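Local coordinates for protein glycoside hydrolase family 81 (Clostridium thermocellum, PDB 6FOP) that probably hydrolyses beta-1,3-glucans such as laminarin, as a family 81 glycoside hydrolase of the cellulosome, at residues 548-552 and 597-601. Sequence-based numbering, arbitrary orientation. Where two conformers were deposited one is given.
Sequences GHNYA and QNYEE. With NI (nickel (II) ion), chain B.
Glu601 reaches from helix 592-606 to the loop 548-552 and divides its carboxylate between a metal and the backbone. OE2 binds the nickel ion at 2.0 Å, while OE1 accepts the backbone N-H of Asn550 at 2.8 Å through its syn lone pair, in a nearly straight bond of 165°. With CG anti to the backbone N (chi1 166°) and the chain extended beyond it, the carboxylate spans the gap between helix and loop. Held at both oxygens, it probably has little freedom to rotate. His562, His574 and Glu605 supply the other protein ligands; Glu601 and Glu605 lie four residues, about one turn, apart on the same helix. Both segments fall within the family 81 C-terminal region, and the Asn550–Glu601 bond joins helix 592-606 to the loop that leads into strand 554-556.

Two second-shell hydrogen bonds probably help to orient the ligands: His549 ND1 pairs with Glu605 OE2, and Asn598 OD1 with His574 ND1. The amide of Asn550 slides past the Glu601 carboxylate in the opposite direction, the planes only 16° apart. That brings OD1 to 3.1 Å from Glu601 OE1, a close approach of two acceptors rather than a bond, and leaves ND2 a weak hydrogen bond to the Gln597 carbonyl O (3.2 Å), which also accepts the helical N-H of Glu601. Around this polar centre, Glu601 OE2 lies at the edge of the His549 ring, near its plane, with His549 CB 3.6 Å away. Tyr551 CB packs 3.9 Å from Asn598 ND2, which is also hydrogen-bonded to Tyr594 OH. Beyond CB the tyrosine leads away, its hydroxyl bonding to Lys573 O and Asn577 ND2.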
ATOM      1  N   GLY A 548       5.182 -14.122 -18.375  1.00 18.55           N
ATOM      2  CA  GLY A 548       6.492 -14.731 -18.605  1.00 19.17           C
ATOM      3  C   GLY A 548       7.563 -14.565 -17.535  1.00 18.98           C
ATOM      4  O   GLY A 548       8.750 -14.685 -17.838  1.00 20.93           O
ATOM      5  N   HIS A 549       7.172 -14.304 -16.302  1.00 17.25           N
ATOM      6  CA  HIS A 549       8.110 -13.972 -15.232  1.00 17.44           C
ATOM      7  C   HIS A 549       7.588 -14.509 -13.909  1.00 17.23           C
ATOM      8  O   HIS A 549       6.375 -14.693 -13.746  1.00 17.76           O
ATOM      9  CB  HIS A 549       8.295 -12.439 -15.159  1.00 17.02           C
ATOM     10  CG  HIS A 549       8.599 -11.803 -16.478  1.00 18.07           C
ATOM     11  ND1 HIS A 549       9.887 -11.691 -16.960  1.00 18.63           N
ATOM     12  CD2 HIS A 549       7.790 -11.354 -17.467  1.00 18.77           C
ATOM     13  CE1 HIS A 549       9.861 -11.159 -18.166  1.00 20.56           C
ATOM     14  NE2 HIS A 549       8.599 -10.947 -18.500  1.00 20.29           N
ATOM     15  N   ASN A 550       8.493 -14.633 -12.936  1.00 16.87           N
ATOM     16  CA  ASN A 550       8.194 -15.009 -11.560  1.00 16.81           C
ATOM     17  C   ASN A 550       8.059 -13.813 -10.601  1.00 15.56           C
ATOM     18  O   ASN A 550       7.976 -13.989  -9.393  1.00 16.14           O
ATOM     19  CB  ASN A 550       9.205 -16.038 -11.036  1.00 17.21           C
ATOM     20  CG  ASN A 550      10.612 -15.471 -10.844  1.00 18.80           C
ATOM     21  OD1 ASN A 550      10.832 -14.263 -10.712  1.00 18.43           O
ATOM     22  ND2 ASN A 550      11.595 -16.370 -10.911  1.00 20.17           N
ATOM     23  N   TYR A 551       8.005 -12.620 -11.184  1.00 14.90           N
ATOM     24  CA  TYR A 551       8.091 -11.351 -10.486  1.00 14.57           C
ATOM     25  C   TYR A 551       7.362 -10.321 -11.330  1.00 14.03           C
ATOM     26  O   TYR A 551       7.506 -10.338 -12.547  1.00 14.60           O
ATOM     27  CB  TYR A 551       9.566 -10.966 -10.357  1.00 14.42           C
ATOM     28  CG  TYR A 551       9.847  -9.502 -10.043  1.00 13.75           C
ATOM     29  CD1 TYR A 551       9.375  -8.918  -8.849  1.00 14.60           C
ATOM     30  CD2 TYR A 551      10.555  -8.708 -10.920  1.00 14.40           C
ATOM     31  CE1 TYR A 551       9.631  -7.594  -8.557  1.00 14.12           C
ATOM     32  CE2 TYR A 551      10.813  -7.387 -10.636  1.00 13.75           C
ATOM     33  CZ  TYR A 551      10.366  -6.833  -9.436  1.00 13.87           C
ATOM     34  OH  TYR A 551      10.661  -5.536  -9.138  1.00 13.66           O
ATOM     35  N   ALA A 552       6.589  -9.463 -10.668  1.00 13.83           N
ATOM     36  CA  ALA A 552       6.020  -8.268 -11.291  1.00 14.09           C
ATOM     37  C   ALA A 552       6.641  -7.055 -10.618  1.00 13.96           C
ATOM     38  O   ALA A 552       6.587  -6.928  -9.391  1.00 14.55           O
ATOM     39  CB  ALA A 552       4.500  -8.222 -11.142  1.00 15.07           C
ATOM     40  N   GLN A 597      15.476 -18.340  -7.399  1.00 16.89           N
ATOM     41  CA  GLN A 597      14.715 -18.278  -8.648  1.00 17.62           C
ATOM     42  C   GLN A 597      14.638 -16.861  -9.206  1.00 15.99           C
ATOM     43  O   GLN A 597      14.710 -16.647 -10.425  1.00 16.67           O
ATOM     44  CB  GLN A 597      13.298 -18.806  -8.440  1.00 19.99           C
ATOM     45  CG  GLN A 597      13.170 -20.293  -8.184  1.00 25.00           C
ATOM     46  CD  GLN A 597      11.735 -20.692  -7.846  1.00 31.98           C
ATOM     47  OE1 GLN A 597      11.025 -19.995  -7.125  1.00 38.79           O
ATOM     48  NE2 GLN A 597      11.300 -21.813  -8.382  1.00 40.30           N
ATOM     49  N   ASN A 598      14.371 -15.897  -8.315  1.00 15.16           N
ATOM     50  CA  ASN A 598      14.239 -14.491  -8.717  1.00 14.91           C
ATOM     51  C   ASN A 598      15.566 -13.978  -9.282  1.00 14.00           C
ATOM     52  O   ASN A 598      15.620 -13.376 -10.370  1.00 14.68           O
ATOM     53  CB  ASN A 598      13.703 -13.672  -7.529  1.00 14.30           C
ATOM     54  CG  ASN A 598      13.614 -12.199  -7.819  1.00 14.40           C
ATOM     55  OD1 ASN A 598      14.620 -11.528  -8.069  1.00 15.10           O
ATOM     56  ND2 ASN A 598      12.394 -11.649  -7.733  1.00 14.97           N
ATOM     57  N   TYR A 599      16.648 -14.210  -8.541  1.00 14.88           N
ATOM     58  CA  TYR A 599      17.983 -13.820  -8.987  1.00 15.25           C
ATOM     59  C   TYR A 599      18.385 -14.482 -10.297  1.00 14.58           C
ATOM     60  O   TYR A 599      18.897 -13.796 -11.197  1.00 16.45           O
ATOM     61  CB  TYR A 599      18.979 -14.104  -7.867  1.00 16.39           C
ATOM     62  CG  TYR A 599      20.420 -13.766  -8.158  1.00 15.84           C
ATOM     63  CD1 TYR A 599      20.938 -12.501  -7.863  1.00 16.04           C
ATOM     64  CD2 TYR A 599      21.295 -14.727  -8.645  1.00 16.57           C
ATOM     65  CE1 TYR A 599      22.277 -12.218  -8.103  1.00 16.60           C
ATOM     66  CE2 TYR A 599      22.630 -14.453  -8.843  1.00 16.01           C
ATOM     67  CZ  TYR A 599      23.105 -13.174  -8.620  1.00 15.47           C
ATOM     68  OH  TYR A 599      24.449 -12.905  -8.820  1.00 17.58           O
ATOM     69  N   GLU A 600      18.106 -15.784 -10.428  1.00 16.06           N
ATOM     70  CA  GLU A 600      18.448 -16.493 -11.668  0.52 16.76           C
ATOM     71  C   GLU A 600      17.603 -16.018 -12.854  1.00 16.63           C
ATOM     72  O   GLU A 600      18.120 -15.918 -13.961  1.00 17.87           O
ATOM     73  CB  GLU A 600      18.381 -18.007 -11.485  0.52 18.88           C
ATOM     74  CG  GLU A 600      19.470 -18.576 -10.563  0.52 19.92           C
ATOM     75  CD  GLU A 600      20.907 -18.432 -11.085  0.52 23.37           C
ATOM     76  OE1 GLU A 600      21.125 -18.472 -12.309  0.52 25.94           O
ATOM     77  OE2 GLU A 600      21.835 -18.266 -10.256  0.52 24.69           O
ATOM     78  N   GLU A 601      16.328 -15.668 -12.604  1.00 15.68           N
ATOM     79  CA  GLU A 601      15.537 -15.079 -13.689  1.00 16.54           C
ATOM     80  C   GLU A 601      16.171 -13.760 -14.143  1.00 15.21           C
ATOM     81  O   GLU A 601      16.292 -13.475 -15.331  1.00 16.57           O
ATOM     82  CB  GLU A 601      14.102 -14.794 -13.243  1.00 16.86           C
ATOM     83  CG  GLU A 601      13.346 -13.893 -14.213  1.00 18.14           C
ATOM     84  CD  GLU A 601      11.904 -13.594 -13.855  1.00 17.15           C
ATOM     85  OE1 GLU A 601      11.108 -14.535 -13.802  1.00 18.69           O
ATOM     86  OE2 GLU A 601      11.572 -12.404 -13.640  1.00 15.31           O
TER
HETATM   87 NI    NI B 828      12.581 -10.752 -14.136  1.00 14.81          NI